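Local coordinates for diol-dehydratase (Roseburia inulinivorans, PDB 5I2A), which dehydrates 1,2-propanediol as a B12-independent diol dehydratase of the glycyl radical enzyme family, at residues 49-54 against 203-208; 178-183 against 254-259; 185-190 against 209-214; 526-531 against 539-544. One frame throughout, in Å; residues are numbered along the deposited sequence. Where two conformers were deposited one is given.

Contact 1 (49-54 against 203-208); sequences VVMRKA and KMCFLE
Val-50 and Met-51 meet Cys-205, Phe-206 and Glu-208 between two helices, 49-63 and 200-233, whose short segments here run nearly parallel, 8.8 Å apart at 7°. The apolar contacts centre on the thiol. Cys-205 SG lies 3.8 Å from Val-50 CG1 and 3.8 Å from Met-51 CB, so one sulphur spans two successive residues of the facing helix. The other branch of Val-50, CG2, stands anti to the backbone N (CG1 is at chi1 71°) and reaches the edge of the Phe-206 ring near its plane, 4.0 Å from CD1; the side chains cross at about a right angle. Met-51 bends at chi2 (56°) and chi3, and its methyl CE arrives 4.0 Å from Glu-208 CB, touching the aliphatic base of that side chain. Further out, Pro-525 covers Val-50, and Tyr-140 of the second subunit packs on Cys-205, which brings the dimer interface to the edge of this helix pair. Polar ties are marginal: no hydrogen bond joins the two segments, and Val-50 O has a weak one with Ser-209 OG, a turn further along. The pairing therefore rests on van der Waals contact of methyl, methylene, sulphur and ring-edge atoms.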
loop_
_atom_site.group_PDB
_atom_site.type_symbol
_atom_site.label_atom_id
_atom_site.label_comp_id
_atom_site.label_asym_id
_atom_site.label_seq_id
_atom_site.Cartn_x
_atom_site.Cartn_y
_atom_site.Cartn_z
ATOM N N VAL A 49 -3.675 7.778 -1.382
ATOM C CA VAL A 49 -5.033 7.273 -1.527
ATOM C C VAL A 49 -5.998 7.838 -0.482
ATOM O O VAL A 49 -7.080 8.301 -0.820
ATOM C CB VAL A 49 -5.074 5.735 -1.423
ATOM C CG1 VAL A 49 -6.484 5.248 -1.673
ATOM C CG2 VAL A 49 -4.116 5.101 -2.421
ATOM N N VAL A 50 -5.607 7.802 0.784
ATOM C CA VAL A 50 -6.548 8.166 1.819
ATOM C C VAL A 50 -6.875 9.666 1.745
ATOM O O VAL A 50 -7.986 10.075 2.074
ATOM C CB VAL A 50 -6.037 7.767 3.228
ATOM C CG1 VAL A 50 -4.870 8.644 3.685
ATOM C CG2 VAL A 50 -7.177 7.834 4.225
ATOM N N MET A 51 -5.918 10.476 1.292
ATOM C CA MET A 51 -6.162 11.904 1.108
ATOM C C MET A 51 -7.111 12.104 -0.071
ATOM O O MET A 51 -8.011 12.947 -0.027
ATOM C CB MET A 51 -4.853 12.672 0.884
ATOM C CG MET A 51 -5.052 14.168 0.620
ATOM S SD MET A 51 -5.976 15.029 1.917
ATOM C CE MET A 51 -4.908 14.767 3.339
ATOM N N ARG A 52 -6.934 11.306 -1.113
ATOM C CA ARG A 52 -7.835 11.388 -2.253
ATOM C C ARG A 52 -9.268 11.020 -1.848
ATOM O O ARG A 52 -10.214 11.640 -2.337
ATOM C CB ARG A 52 -7.354 10.497 -3.394
ATOM C CG ARG A 52 -5.947 10.877 -3.909
ATOM C CD ARG A 52 -5.548 10.028 -5.104
ATOM N NE ARG A 52 -6.270 10.394 -6.317
ATOM C CZ ARG A 52 -6.336 9.630 -7.403
ATOM N NH1 ARG A 52 -5.744 8.444 -7.422
ATOM N NH2 ARG A 52 -7.000 10.044 -8.471
ATOM N N LYS A 53 -9.426 10.037 -0.956
ATOM C CA LYS A 53 -10.770 9.632 -0.493
ATOM C C LYS A 53 -11.428 10.760 0.310
ATOM O O LYS A 53 -12.620 11.019 0.166
ATOM C CB LYS A 53 -10.721 8.363 0.379
ATOM C CG LYS A 53 -10.153 7.114 -0.276
ATOM C CD LYS A 53 -11.069 6.544 -1.310
ATOM C CE LYS A 53 -12.330 5.992 -0.653
ATOM N NZ LYS A 53 -13.318 5.654 -1.681
ATOM N N ALA A 54 -10.638 11.408 1.165
ATOM C CA ALA A 54 -11.120 12.519 1.983
ATOM C C ALA A 54 -11.571 13.667 1.100
ATOM O O ALA A 54 -12.653 14.220 1.302
ATOM C CB ALA A 54 -10.049 12.990 2.953
ATOM N N LYS A 203 0.743 8.394 9.010
ATOM C CA LYS A 203 -0.125 8.701 10.142
ATOM C C LYS A 203 -0.722 10.092 9.973
ATOM O O LYS A 203 -1.933 10.283 10.117
ATOM C CB LYS A 203 0.626 8.602 11.483
ATOM C CG LYS A 203 -0.206 9.043 12.694
ATOM C CD LYS A 203 0.331 8.485 14.023
ATOM C CE LYS A 203 -0.642 8.773 15.182
ATOM N NZ LYS A 203 -0.133 8.315 16.518
ATOM N N MET A 204 0.123 11.066 9.660
ATOM C CA MET A 204 -0.341 12.445 9.574
ATOM C C MET A 204 -1.250 12.635 8.377
ATOM O O MET A 204 -2.208 13.376 8.466
ATOM C CB MET A 204 0.832 13.425 9.513
ATOM C CG MET A 204 1.543 13.609 10.855
ATOM S SD MET A 204 0.460 14.376 12.100
ATOM C CE MET A 204 -0.129 15.755 11.146
ATOM N N CYS A 205 -0.972 11.955 7.264
ATOM C CA CYS A 205 -1.889 12.029 6.130
ATOM C C CYS A 205 -3.297 11.526 6.528
ATOM O O CYS A 205 -4.298 12.136 6.178
ATOM C CB CYS A 205 -1.365 11.230 4.938
ATOM S SG CYS A 205 -2.311 11.472 3.404
ATOM N N PHE A 206 -3.358 10.407 7.240
ATOM C CA PHE A 206 -4.634 9.840 7.682
ATOM C C PHE A 206 -5.357 10.799 8.629
ATOM O O PHE A 206 -6.545 11.053 8.467
ATOM C CB PHE A 206 -4.416 8.485 8.358
ATOM C CG PHE A 206 -5.652 7.907 8.972
ATOM C CD1 PHE A 206 -6.688 7.439 8.180
ATOM C CD2 PHE A 206 -5.785 7.836 10.351
ATOM C CE1 PHE A 206 -7.838 6.911 8.755
ATOM C CE2 PHE A 206 -6.925 7.302 10.928
ATOM C CZ PHE A 206 -7.956 6.845 10.129
ATOM N N LEU A 207 -4.629 11.343 9.601
ATOM C CA LEU A 207 -5.211 12.300 10.541
ATOM C C LEU A 207 -5.710 13.564 9.815
ATOM O O LEU A 207 -6.791 14.047 10.117
ATOM C CB LEU A 207 -4.209 12.659 11.649
ATOM C CG LEU A 207 -3.803 11.496 12.576
ATOM C CD1 LEU A 207 -2.808 11.914 13.650
ATOM C CD2 LEU A 207 -5.030 10.858 13.230
ATOM N N GLU A 208 -4.950 14.087 8.850
ATOM C CA GLU A 208 -5.413 15.256 8.096
ATOM C C GLU A 208 -6.664 14.919 7.305
ATOM O O GLU A 208 -7.557 15.748 7.169
ATOM C CB GLU A 208 -4.350 15.780 7.128
ATOM C CG GLU A 208 -3.039 16.189 7.764
ATOM C CD GLU A 208 -3.047 17.600 8.310
ATOM O OE1 GLU A 208 -4.138 18.214 8.403
ATOM O OE2 GLU A 208 -1.945 18.099 8.638
#

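Contact 2 (178-183 against 254-259); sequences GLNGVK and VPEFPA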
loop_
_atom_site.group_PDB
_atom_site.type_symbol
_atom_site.label_atom_id
_atom_site.label_comp_id
_atom_site.label_asym_id
_atom_site.label_seq_id
_atom_site.Cartn_x
_atom_site.Cartn_y
_atom_site.Cartn_z
ATOM N N GLY A 178 -19.500 16.276 19.495
ATOM C CA GLY A 178 -19.610 16.834 18.159
ATOM C C GLY A 178 -18.441 16.448 17.267
ATOM O O GLY A 178 -17.447 15.902 17.741
ATOM N N LEU A 179 -18.561 16.722 15.968
ATOM C CA LEU A 179 -17.434 16.536 15.071
ATOM C C LEU A 179 -16.341 17.546 15.426
ATOM O O LEU A 179 -15.170 17.327 15.149
ATOM C CB LEU A 179 -17.856 16.672 13.605
ATOM C CG LEU A 179 -18.784 15.553 13.111
ATOM C CD1 LEU A 179 -19.064 15.683 11.626
ATOM C CD2 LEU A 179 -18.211 14.169 13.431
ATOM N N ASN A 180 -16.726 18.650 16.060
ATOM C CA ASN A 180 -15.735 19.583 16.572
ATOM C C ASN A 180 -14.848 18.896 17.592
ATOM O O ASN A 180 -13.634 19.041 17.570
ATOM C CB ASN A 180 -16.404 20.801 17.195
ATOM C CG ASN A 180 -15.414 21.856 17.567
ATOM O OD1 ASN A 180 -14.805 22.481 16.698
ATOM N ND2 ASN A 180 -15.230 22.062 18.863
ATOM N N GLY A 181 -15.473 18.124 18.477
ATOM C CA GLY A 181 -14.750 17.338 19.447
ATOM C C GLY A 181 -13.882 16.252 18.824
ATOM O O GLY A 181 -12.788 15.978 19.316
ATOM N N VAL A 182 -14.371 15.613 17.764
ATOM C CA VAL A 182 -13.582 14.583 17.101
ATOM C C VAL A 182 -12.330 15.214 16.484
ATOM O O VAL A 182 -11.241 14.682 16.628
ATOM C CB VAL A 182 -14.404 13.827 16.026
ATOM C CG1 VAL A 182 -13.507 12.903 15.201
ATOM C CG2 VAL A 182 -15.515 13.029 16.698
ATOM N N LYS A 183 -12.490 16.365 15.844
ATOM C CA LYS A 183 -11.358 17.084 15.263
ATOM C C LYS A 183 -10.332 17.442 16.327
ATOM O O LYS A 183 -9.124 17.315 16.106
ATOM C CB LYS A 183 -11.823 18.349 14.552
ATOM C CG LYS A 183 -12.571 18.081 13.275
ATOM C CD LYS A 183 -12.713 19.337 12.449
ATOM C CE LYS A 183 -13.593 20.369 13.124
ATOM N NZ LYS A 183 -13.598 21.658 12.372
ATOM N N VAL A 254 -25.639 20.933 14.773
ATOM C CA VAL A 254 -25.226 19.528 14.726
ATOM C C VAL A 254 -25.012 19.056 13.282
ATOM O O VAL A 254 -25.680 19.504 12.365
ATOM C CB VAL A 254 -26.240 18.595 15.463
ATOM C CG1 VAL A 254 -26.279 18.908 16.958
ATOM C CG2 VAL A 254 -27.622 18.674 14.851
ATOM N N PRO A 255 -24.061 18.139 13.078
ATOM C CA PRO A 255 -23.301 17.446 14.113
ATOM C C PRO A 255 -21.967 18.112 14.482
ATOM O O PRO A 255 -21.160 17.462 15.135
ATOM C CB PRO A 255 -23.063 16.078 13.476
ATOM C CG PRO A 255 -22.895 16.395 12.054
ATOM C CD PRO A 255 -23.773 17.583 11.746
ATOM N N GLU A 256 -21.754 19.369 14.110
ATOM C CA GLU A 256 -20.517 20.051 14.489
ATOM C C GLU A 256 -20.332 20.079 16.007
ATOM O O GLU A 256 -19.254 19.761 16.518
ATOM C CB GLU A 256 -20.464 21.485 13.937
ATOM C CG GLU A 256 -19.239 22.268 14.471
ATOM C CD GLU A 256 -18.953 23.549 13.716
ATOM O OE1 GLU A 256 -19.868 24.092 13.055
ATOM O OE2 GLU A 256 -17.799 24.008 13.774
ATOM N N PHE A 257 -21.400 20.415 16.721
ATOM C CA PHE A 257 -21.330 20.613 18.164
ATOM C C PHE A 257 -22.126 19.563 18.925
ATOM O O PHE A 257 -22.947 18.867 18.333
ATOM C CB PHE A 257 -21.825 22.027 18.509
ATOM C CG PHE A 257 -20.975 23.117 17.916
ATOM C CD1 PHE A 257 -19.697 23.354 18.399
ATOM C CD2 PHE A 257 -21.449 23.899 16.876
ATOM C CE1 PHE A 257 -18.905 24.358 17.854
ATOM C CE2 PHE A 257 -20.665 24.902 16.328
ATOM C CZ PHE A 257 -19.388 25.127 16.817
ATOM N N PRO A 258 -21.865 19.425 20.236
ATOM C CA PRO A 258 -22.672 18.523 21.063
ATOM C C PRO A 258 -24.164 18.836 20.957
ATOM O O PRO A 258 -24.543 20.004 20.869
ATOM C CB PRO A 258 -22.151 18.786 22.482
ATOM C CG PRO A 258 -20.726 19.230 22.273
ATOM C CD PRO A 258 -20.756 20.030 21.003
ATOM N N ALA A 259 -24.991 17.798 20.937
ATOM C CA ALA A 259 -26.434 17.975 20.807
ATOM C C ALA A 259 -27.026 18.627 22.057
ATOM O O ALA A 259 -26.823 18.133 23.156
ATOM C CB ALA A 259 -27.110 16.632 20.544
HETATM O O HOH W 1 -15.640 22.368 14.349
#
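Leu-179 and Asn-180 offer their backbone N-H groups to two successive carbonyls of 254-259. Leu-179 N binds Pro-255 O at 2.8 Å and Asn-180 N binds Glu-256 O, also at 2.8 Å, both donors lying in the carbonyl planes and the first bond nearly straight at 170°. Gly-178 comes closest of all in backbone terms: with no side chain and a positive phi of 73°, its CA makes a C-H...O contact of 3.4 Å with Glu-256 O. Helix 171-190 is kinked here, since the N atoms of Leu-179 and Asn-180 lack bonds to the preceding turn, and the loop joining helices 238-253 and 262-279 supplies the acceptors instead. A cis peptide precedes Pro-255. Apolar contact is limited: Leu-179 CD1 meets the ring carbon Pro-255 CG at 3.9 Å, the side chains crossing at a slant. Within the loop, Glu-256 CG sits 3.5 Å above the centre of the Phe-257 ring. Polar ends meet through a water that donates to Asn-180 OD1 and Glu-256 OE2 and accepts from Lys-183 NZ. That ammonium also forms a salt bridge with Asp-215, while Glu-256 OE2 remains 5.0 Å from Lys-183 NZ.

Contact 3 (185-190 against 209-214); sequences KVRKEM and SILISC
Val-186 and Leu-211 slide past each other in opposite directions near the closed end of an antiparallel helical hairpin, where helix 171-190 is followed by helix 200-233. The short segments approach to 10.4 Å and cross at -165°, leaving room for a layer of branched side chains. Leu-211 is the main bump, buried in a hollow lined by Val-186, Arg-187 and Met-190 of the facing helix. Its two methyls divide the work. CD2 lies against Val-186, 3.8 Å from CG1, while CD1 points at the end of Met-190, whose extended chain brings CE to 3.7 Å, tip to tip. In the reciprocal fit, Val-186 wedges between neighbours on the other helix: CG1, anti to the backbone N at chi1 169°, takes the Leu-211 side, and CG2 presses on Ile-210 CG2 at 3.6 Å. Arg-187, exposed to solvent, lies across the outer side of Leu-211. In one of its two conformers, and so with some doubt, one face of its guanidinium lies over Leu-211 CD2, which stands 4.1 Å above the plane. Ile-535 of helix 534-537 covers Val-186 and Ile-210, and Leu-207, one turn before Leu-211, continues the packing against Val-186 and Met-190. On the other side of helix 200-233, Ser-213 OG turns back to the carbonyl one turn earlier: Ser-209 O receives Ser-213 OG at 2.9 Å and Ser-213 N at 3.0 Å, the two donors arriving from opposite faces of the carbonyl plane.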
loop_
_atom_site.group_PDB
_atom_site.type_symbol
_atom_site.label_atom_id
_atom_site.label_comp_id
_atom_site.label_asym_id
_atom_site.label_seq_id
_atom_site.Cartn_x
_atom_site.Cartn_y
_atom_site.Cartn_z
ATOM N N LYS A 185 -9.799 15.841 19.094
ATOM C CA LYS A 185 -9.141 14.579 19.418
ATOM C C LYS A 185 -8.040 14.274 18.390
ATOM O O LYS A 185 -6.950 13.845 18.735
ATOM C CB LYS A 185 -10.182 13.468 19.455
ATOM C CG LYS A 185 -9.721 12.067 19.834
ATOM C CD LYS A 185 -10.985 11.211 20.051
ATOM C CE LYS A 185 -10.720 9.714 20.064
ATOM N NZ LYS A 185 -12.009 8.974 20.174
ATOM N N VAL A 186 -8.343 14.521 17.125
ATOM C CA VAL A 186 -7.383 14.298 16.058
ATOM C C VAL A 186 -6.181 15.224 16.221
ATOM O O VAL A 186 -5.034 14.778 16.170
ATOM C CB VAL A 186 -8.037 14.503 14.683
ATOM C CG1 VAL A 186 -6.980 14.536 13.559
ATOM C CG2 VAL A 186 -9.058 13.405 14.437
ATOM N N ARG A 187 -6.451 16.508 16.444
ATOM C CA ARG A 187 -5.384 17.483 16.604
ATOM C C ARG A 187 -4.525 17.167 17.819
ATOM O O ARG A 187 -3.315 17.336 17.783
ATOM C CB ARG A 187 -5.963 18.898 16.690
ATOM C CG ARG A 187 -6.609 19.311 15.382
ATOM C CD ARG A 187 -6.732 20.807 15.206
ATOM N NE ARG A 187 -7.153 21.136 13.845
ATOM C CZ ARG A 187 -8.414 21.360 13.491
ATOM N NH1 ARG A 187 -9.376 21.293 14.405
ATOM N NH2 ARG A 187 -8.714 21.659 12.234
ATOM N N LYS A 188 -5.139 16.669 18.883
ATOM C CA LYS A 188 -4.371 16.269 20.045
ATOM C C LYS A 188 -3.461 15.070 19.723
ATOM O O LYS A 188 -2.328 15.009 20.200
ATOM C CB LYS A 188 -5.269 15.936 21.223
ATOM C CG LYS A 188 -4.504 15.910 22.539
ATOM C CD LYS A 188 -4.733 17.205 23.325
ATOM C CE LYS A 188 -3.582 17.525 24.280
ATOM N NZ LYS A 188 -2.539 18.400 23.670
ATOM N N GLU A 189 -3.935 14.131 18.909
ATOM C CA GLU A 189 -3.084 12.996 18.535
ATOM C C GLU A 189 -1.941 13.453 17.618
ATOM O O GLU A 189 -0.827 12.941 17.698
ATOM C CB GLU A 189 -3.900 11.897 17.857
ATOM C CG GLU A 189 -3.072 10.695 17.454
ATOM C CD GLU A 189 -2.466 9.984 18.655
ATOM O OE1 GLU A 189 -3.096 9.992 19.732
ATOM O OE2 GLU A 189 -1.363 9.429 18.522
ATOM N N MET A 190 -2.222 14.431 16.759
ATOM C CA MET A 190 -1.193 15.001 15.891
ATOM C C MET A 190 0.022 15.508 16.676
ATOM O O MET A 190 1.160 15.421 16.204
ATOM C CB MET A 190 -1.777 16.136 15.067
ATOM C CG MET A 190 -2.658 15.672 13.926
ATOM S SD MET A 190 -3.288 17.095 13.022
ATOM C CE MET A 190 -3.919 16.298 11.542
ATOM N N SER A 209 -6.705 13.704 6.767
ATOM C CA SER A 209 -7.864 13.216 6.026
ATOM C C SER A 209 -9.127 13.188 6.886
ATOM O O SER A 209 -10.217 13.471 6.403
ATOM C CB SER A 209 -7.599 11.814 5.477
ATOM O OG SER A 209 -6.576 11.859 4.506
ATOM N N ILE A 210 -8.977 12.834 8.154
ATOM C CA ILE A 210 -10.116 12.866 9.059
ATOM C C ILE A 210 -10.640 14.297 9.225
ATOM O O ILE A 210 -11.846 14.529 9.163
ATOM C CB ILE A 210 -9.772 12.283 10.429
ATOM C CG1 ILE A 210 -9.482 10.781 10.307
ATOM C CG2 ILE A 210 -10.914 12.548 11.425
ATOM C CD1 ILE A 210 -9.026 10.104 11.639
ATOM N N LEU A 211 -9.732 15.255 9.418
ATOM C CA LEU A 211 -10.132 16.652 9.596
ATOM C C LEU A 211 -10.966 17.124 8.402
ATOM O O LEU A 211 -12.044 17.694 8.555
ATOM C CB LEU A 211 -8.900 17.556 9.783
ATOM C CG LEU A 211 -8.093 17.356 11.071
ATOM C CD1 LEU A 211 -6.952 18.363 11.161
ATOM C CD2 LEU A 211 -8.994 17.438 12.299
ATOM N N ILE A 212 -10.465 16.849 7.210
ATOM C CA ILE A 212 -11.156 17.205 5.990
ATOM C C ILE A 212 -12.539 16.538 5.926
ATOM O O ILE A 212 -13.530 17.187 5.586
ATOM C CB ILE A 212 -10.308 16.838 4.765
ATOM C CG1 ILE A 212 -9.068 17.739 4.727
ATOM C CG2 ILE A 212 -11.118 16.988 3.478
ATOM C CD1 ILE A 212 -7.978 17.274 3.796
ATOM N N SER A 213 -12.609 15.264 6.293
ATOM C CA SER A 213 -13.874 14.538 6.245
ATOM C C SER A 213 -14.872 15.081 7.278
ATOM O O SER A 213 -16.061 15.173 7.005
ATOM C CB SER A 213 -13.648 13.032 6.466
ATOM O OG SER A 213 -12.748 12.506 5.505
ATOM N N CYS A 214 -14.393 15.429 8.465
ATOM C CA CYS A 214 -15.282 15.996 9.464
ATOM C C CYS A 214 -15.829 17.351 8.999
ATOM O O CYS A 214 -17.032 17.611 9.106
ATOM C CB CYS A 214 -14.571 16.135 10.801
ATOM S SG CYS A 214 -14.334 14.574 11.652
#

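Contact 4 (526-531 against 539-544); sequences FESCLV and MSAQEG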
loop_
_atom_site.group_PDB
_atom_site.type_symbol
_atom_site.label_atom_id
_atom_site.label_comp_id
_atom_site.label_asym_id
_atom_site.label_seq_id
_atom_site.Cartn_x
_atom_site.Cartn_y
_atom_site.Cartn_z
ATOM N N PHE A 526 -13.735 8.925 7.302
ATOM C CA PHE A 526 -14.826 9.354 8.181
ATOM C C PHE A 526 -15.368 8.204 9.035
ATOM O O PHE A 526 -15.484 8.337 10.259
ATOM C CB PHE A 526 -15.991 10.023 7.425
ATOM C CG PHE A 526 -16.974 10.666 8.366
ATOM C CD1 PHE A 526 -16.569 11.736 9.164
ATOM C CD2 PHE A 526 -18.259 10.158 8.524
ATOM C CE1 PHE A 526 -17.439 12.319 10.085
ATOM C CE2 PHE A 526 -19.146 10.739 9.435
ATOM C CZ PHE A 526 -18.730 11.818 10.221
ATOM N N GLU A 527 -15.697 7.078 8.413
ATOM C CA GLU A 527 -16.082 5.901 9.193
ATOM C C GLU A 527 -14.988 5.525 10.217
ATOM O O GLU A 527 -15.290 5.210 11.367
ATOM C CB GLU A 527 -16.382 4.721 8.279
ATOM C CG GLU A 527 -16.994 3.512 8.991
ATOM C CD GLU A 527 -15.964 2.507 9.469
ATOM O OE1 GLU A 527 -14.796 2.588 9.032
ATOM O OE2 GLU A 527 -16.328 1.628 10.282
ATOM N N SER A 528 -13.724 5.605 9.814
ATOM C CA SER A 528 -12.630 5.206 10.708
ATOM C C SER A 528 -12.517 6.082 11.960
ATOM O O SER A 528 -12.212 5.577 13.042
ATOM C CB SER A 528 -11.280 5.211 9.968
ATOM O OG SER A 528 -11.245 4.225 8.956
ATOM N N CYS A 529 -12.767 7.381 11.823
ATOM C CA CYS A 529 -12.522 8.278 12.943
ATOM C C CYS A 529 -13.526 8.024 14.061
ATOM O O CYS A 529 -13.287 8.393 15.201
ATOM C CB CYS A 529 -12.562 9.754 12.513
ATOM S SG CYS A 529 -14.187 10.508 12.190
ATOM N N LEU A 530 -14.632 7.362 13.732
ATOM C CA LEU A 530 -15.636 7.030 14.738
ATOM C C LEU A 530 -15.506 5.581 15.255
ATOM O O LEU A 530 -16.429 5.039 15.868
ATOM C CB LEU A 530 -17.030 7.278 14.163
ATOM C CG LEU A 530 -17.269 8.686 13.620
ATOM C CD1 LEU A 530 -18.679 8.809 13.078
ATOM C CD2 LEU A 530 -16.995 9.715 14.730
ATOM N N VAL A 531 -14.353 4.957 15.008
ATOM C CA VAL A 531 -14.088 3.602 15.487
ATOM C C VAL A 531 -12.707 3.530 16.160
ATOM O O VAL A 531 -11.710 3.837 15.515
ATOM C CB VAL A 531 -14.130 2.569 14.323
ATOM C CG1 VAL A 531 -13.719 1.177 14.817
ATOM C CG2 VAL A 531 -15.492 2.528 13.641
ATOM N N MET A 539 -4.211 4.776 11.338
ATOM C CA MET A 539 -4.602 4.018 10.147
ATOM C C MET A 539 -6.102 3.756 10.123
ATOM O O MET A 539 -6.743 3.702 11.157
ATOM C CB MET A 539 -3.842 2.691 10.064
ATOM C CG MET A 539 -3.973 1.839 11.318
ATOM S SD MET A 539 -2.530 0.805 11.544
ATOM C CE MET A 539 -3.087 -0.704 10.777
ATOM N N SER A 540 -6.637 3.595 8.920
ATOM C CA SER A 540 -8.049 3.377 8.722
ATOM C C SER A 540 -8.499 2.025 9.254
ATOM O O SER A 540 -7.694 1.110 9.475
ATOM C CB SER A 540 -8.391 3.481 7.230
ATOM O OG SER A 540 -7.966 2.330 6.538
ATOM N N ALA A 541 -9.801 1.901 9.446
ATOM C CA ALA A 541 -10.387 0.651 9.884
ATOM C C ALA A 541 -10.163 -0.422 8.825
ATOM O O ALA A 541 -10.140 -1.616 9.123
ATOM C CB ALA A 541 -11.883 0.833 10.158
ATOM N N GLN A 542 -10.009 0.013 7.579
ATOM C CA GLN A 542 -9.860 -0.917 6.472
ATOM C C GLN A 542 -8.435 -1.495 6.432
ATOM O O GLN A 542 -8.187 -2.470 5.732
ATOM C CB GLN A 542 -10.211 -0.232 5.147
ATOM C CG GLN A 542 -11.684 0.211 5.028
ATOM C CD GLN A 542 -12.057 1.315 6.007
ATOM O OE1 GLN A 542 -11.325 2.288 6.169
ATOM N NE2 GLN A 542 -13.190 1.152 6.679
ATOM N N GLU A 543 -7.529 -0.901 7.215
ATOM C CA GLU A 543 -6.120 -1.311 7.285
ATOM C C GLU A 543 -5.695 -2.007 8.581
ATOM O O GLU A 543 -4.566 -2.460 8.679
ATOM C CB GLU A 543 -5.205 -0.091 7.102
ATOM C CG GLU A 543 -5.268 0.500 5.724
ATOM C CD GLU A 543 -4.667 1.876 5.682
ATOM O OE1 GLU A 543 -5.311 2.827 6.175
ATOM O OE2 GLU A 543 -3.541 2.001 5.168
ATOM N N GLY A 544 -6.570 -2.060 9.580
ATOM C CA GLY A 544 -6.210 -2.649 10.860
ATOM C C GLY A 544 -6.293 -1.700 12.054
ATOM O O GLY A 544 -5.937 -2.070 13.167
#
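Ser-528 and Glu-527 receive two N-H groups from the loop 539-544. The shorter and straighter link is from backbone to side chain: Ala-541 N donates to Ser-528 OG at 2.8 Å, almost in line at 172°. Ser-528 OG stands anti to its own carbonyl carbon (chi1 -66°), in place for that N-H, and also bonds Leu-524 O one turn back. The second link joins side-chain ends. Gln-542 NE2 donates to Glu-527 OE1 at 3.2 Å, with the oxygen close to the amide plane but approached from above the carboxylate, 45° out of its plane. Ala-541 CB lies beside both bonds, 3.6 Å from Glu-527 OE1 and 3.7 Å from Ser-528 OG.

The next shell fixes the donors. Gln-542 OE1 accepts from Leu-524 N, so both ends of the amide are used and its rotation is set. In the loop, Glu-543 OE1 takes Ser-540 N at 3.1 Å and Ser-540 OG at 2.7 Å, both on its anti side, while Glu-543 N returns a bond to Ser-540 O; this compact turn is consistent with holding Ala-541 N toward Ser-528. On the helix side, the carboxylate of Glu-279 accepts Phe-526 N and Glu-527 N at the start of helix 525-529. Around the contact, Phe-526 packs on helix 262-279, Leu-530 on helix 171-190, and Ser-528 and Ser-540 on Phe-206 of helix 200-233; the loop 539-544 itself lies between helix 534-537 and strand 548-556.

All four contacts lie on one side of the chain, 21 to 31 Å from its centre, and none includes Gly-817, the predicted site of the glycyl radical. Contacts 1 and 3 are successive levels of helix 200-233, their centres 10 Å apart, tied by a salt bridge of 2.6 Å from Lys-203 NZ to Glu-189 OE2. Contact 3 is nested within the loop closed by contact 2 and shares helix 171-190 with it; Lys-183 CB packs 3.7 Å from Leu-211 CD2. Contact 4 meets contact 1 where Phe-206 CZ lies 3.5 Å from Met-539 O, and contact 3 where Ile-210 CG2 lies 3.4 Å from Cys-529 CB. Contacts 1 and 2 do not touch; contacts 3 and 4 each touch both.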